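Local coordinates for sorbitol dehydrogenase (Gluconobacter oxydans, PDB 5ITG), which probably oxidises D-sorbitol to L-sorbose, passing the hydride to NADP+, at residues Ala171-Trp176 and Lys207-Glu212. Sequence-based numbering, arbitrary orientation.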
loop_
_atom_site.group_PDB
_atom_site.type_symbol
_atom_site.label_atom_id
_atom_site.label_comp_id
_atom_site.label_asym_id
_atom_site.label_seq_id
_atom_site.Cartn_x
_atom_site.Cartn_y
_atom_site.Cartn_z
ATOM N N ALA A 171 -5.558 -14.759 22.130
ATOM C CA ALA A 171 -6.657 -13.891 22.544
ATOM C C ALA A 171 -7.992 -14.508 22.116
ATOM O O ALA A 171 -8.965 -14.516 22.879
ATOM C CB ALA A 171 -6.494 -12.500 21.928
ATOM N N LEU A 172 -8.036 -15.029 20.893
ATOM C CA LEU A 172 -9.254 -15.647 20.386
ATOM C C LEU A 172 -9.610 -16.893 21.196
ATOM O O LEU A 172 -10.783 -17.154 21.465
ATOM C CB LEU A 172 -9.089 -15.992 18.904
ATOM C CG LEU A 172 -9.108 -14.758 17.992
ATOM C CD1 LEU A 172 -8.637 -15.112 16.597
ATOM C CD2 LEU A 172 -10.522 -14.184 17.963
ATOM N N ARG A 173 -8.600 -17.654 21.601
ATOM C CA ARG A 173 -8.843 -18.856 22.395
ATOM C C ARG A 173 -9.518 -18.466 23.707
ATOM O O ARG A 173 -10.557 -19.021 24.083
ATOM C CB ARG A 173 -7.528 -19.581 22.700
ATOM C CG ARG A 173 -7.716 -20.901 23.447
ATOM C CD ARG A 173 -6.399 -21.488 23.931
ATOM N NE ARG A 173 -5.786 -20.686 24.990
ATOM C CZ ARG A 173 -6.342 -20.453 26.178
ATOM N NH1 ARG A 173 -7.534 -20.960 26.472
ATOM N NH2 ARG A 173 -5.706 -19.714 27.079
ATOM N N ARG A 174 -8.927 -17.497 24.398
ATOM C CA ARG A 174 -9.462 -17.039 25.674
ATOM C C ARG A 174 -10.875 -16.491 25.556
ATOM O O ARG A 174 -11.728 -16.771 26.410
ATOM C CB ARG A 174 -8.531 -15.989 26.288
ATOM C CG ARG A 174 -7.149 -16.543 26.602
ATOM C CD ARG A 174 -6.312 -15.569 27.402
ATOM N NE ARG A 174 -4.963 -16.081 27.597
ATOM C CZ ARG A 174 -4.017 -15.453 28.286
ATOM N NH1 ARG A 174 -4.273 -14.282 28.854
ATOM N NH2 ARG A 174 -2.811 -15.998 28.401
ATOM N N ARG A 175 -11.130 -15.721 24.500
ATOM C CA ARG A 175 -12.456 -15.158 24.282
ATOM C C ARG A 175 -13.444 -16.312 24.109
ATOM O O ARG A 175 -14.538 -16.302 24.673
ATOM C CB ARG A 175 -12.461 -14.245 23.039
ATOM C CG ARG A 175 -11.614 -12.968 23.198
ATOM C CD ARG A 175 -11.485 -12.155 21.887
ATOM N NE ARG A 175 -12.725 -11.474 21.511
ATOM C CZ ARG A 175 -12.970 -10.178 21.694
ATOM N NH1 ARG A 175 -12.058 -9.387 22.244
ATOM N NH2 ARG A 175 -14.146 -9.672 21.344
ATOM N N TRP A 176 -13.039 -17.315 23.338
ATOM C CA TRP A 176 -13.875 -18.479 23.090
ATOM C C TRP A 176 -14.170 -19.243 24.383
ATOM O O TRP A 176 -15.331 -19.483 24.725
ATOM C CB TRP A 176 -13.188 -19.400 22.077
ATOM C CG TRP A 176 -13.934 -20.671 21.775
ATOM C CD1 TRP A 176 -15.286 -20.845 21.746
ATOM C CD2 TRP A 176 -13.360 -21.925 21.390
ATOM N NE1 TRP A 176 -15.591 -22.132 21.368
ATOM C CE2 TRP A 176 -14.425 -22.815 21.142
ATOM C CE3 TRP A 176 -12.047 -22.382 21.232
ATOM C CZ2 TRP A 176 -14.219 -24.133 20.742
ATOM C CZ3 TRP A 176 -11.843 -23.696 20.832
ATOM C CH2 TRP A 176 -12.924 -24.555 20.593
ATOM N N LYS A 207 -3.995 -23.749 13.630
ATOM C CA LYS A 207 -4.033 -25.180 13.347
ATOM C C LYS A 207 -2.934 -25.911 14.111
ATOM O O LYS A 207 -3.167 -26.971 14.689
ATOM C CB LYS A 207 -3.865 -25.437 11.851
ATOM C CG LYS A 207 -3.979 -26.900 11.475
ATOM C CD LYS A 207 -3.700 -27.118 9.998
ATOM C CE LYS A 207 -3.925 -28.570 9.623
ATOM N NZ LYS A 207 -5.313 -28.991 9.979
ATOM N N ALA A 208 -1.737 -25.339 14.112
ATOM C CA ALA A 208 -0.616 -25.946 14.814
ATOM C C ALA A 208 -0.885 -25.938 16.312
ATOM O O ALA A 208 -0.524 -26.875 17.016
ATOM C CB ALA A 208 0.671 -25.190 14.508
ATOM N N ARG A 209 -1.520 -24.872 16.785
ATOM C CA ARG A 209 -1.841 -24.719 18.202
ATOM C C ARG A 209 -2.873 -25.756 18.647
ATOM O O ARG A 209 -2.671 -26.456 19.643
ATOM C CB ARG A 209 -2.375 -23.306 18.458
ATOM C CG ARG A 209 -2.785 -23.019 19.889
ATOM C CD ARG A 209 -1.582 -22.888 20.807
ATOM N NE ARG A 209 -1.992 -22.662 22.188
ATOM C CZ ARG A 209 -2.612 -23.563 22.943
ATOM N NH1 ARG A 209 -2.896 -24.763 22.454
ATOM N NH2 ARG A 209 -2.950 -23.265 24.190
ATOM N N ASP A 210 -3.973 -25.850 17.902
ATOM C CA ASP A 210 -5.048 -26.789 18.204
ATOM C C ASP A 210 -6.126 -26.770 17.119
ATOM O O ASP A 210 -6.823 -25.772 16.939
ATOM C CB ASP A 210 -5.668 -26.456 19.567
ATOM C CG ASP A 210 -7.016 -27.120 19.774
ATOM O OD1 ASP A 210 -7.213 -28.248 19.275
ATOM O OD2 ASP A 210 -7.879 -26.515 20.451
ATOM N N PRO A 211 -6.280 -27.887 16.388
ATOM C CA PRO A 211 -7.274 -28.003 15.315
ATOM C C PRO A 211 -8.667 -27.489 15.677
ATOM O O PRO A 211 -9.295 -26.782 14.887
ATOM C CB PRO A 211 -7.258 -29.495 15.002
ATOM C CG PRO A 211 -5.812 -29.841 15.214
ATOM C CD PRO A 211 -5.514 -29.138 16.522
ATOM N N GLU A 212 -9.155 -27.841 16.862
ATOM C CA GLU A 212 -10.471 -27.382 17.288
ATOM C C GLU A 212 -10.508 -25.858 17.381
ATOM O O GLU A 212 -11.522 -25.229 17.074
ATOM C CB GLU A 212 -10.829 -27.980 18.645
ATOM C CG GLU A 212 -11.012 -29.483 18.635
ATOM C CD GLU A 212 -11.262 -30.037 20.024
ATOM O OE1 GLU A 212 -12.131 -29.482 20.736
ATOM O OE2 GLU A 212 -10.595 -31.027 20.400
#
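Arg173, on helix 164-177, reaches across to Arg209, the last residue of helix 194-209. From CB the Arg173 chain runs out through CG, which lies anti to the backbone N (chi1 -176°) and sends the chain away from its helix toward Arg209; the side chain also touches Leu213 of helix 211-220. CD meets NH2 of Arg209 at 3.9 Å. Here the chain bends (chi3 68°), and NE also lies 3.9 Å from that same NH2 of Arg209. Beyond it the guanidinium turns back to its own helix: NH1 forms a salt bridge with Asp177, and NH2 one with Glu170. Those two carboxylates probably offset the charge of Arg173 and so ease its closeness to Arg209, whose guanidinium plane is turned 38° from that of Arg173. One turn further along, Trp176 puts CH2 of its indole 3.8 Å from the carbonyl O of Glu212, while its ring stacks on Trp216. No hydrogen bond crosses between the segments. Asp210 breaks the helical path; its OD1 accepts from Glu212 N at 3.1 Å, in a bent bond that meets the carboxylate from above its plane. This is surface packing within the Mannitol dehydrogenase Rossmann domain, where the helix leading into strand 184-187 meets the break between helices 194-209 and 211-220, with Asp210 as N-cap of the second.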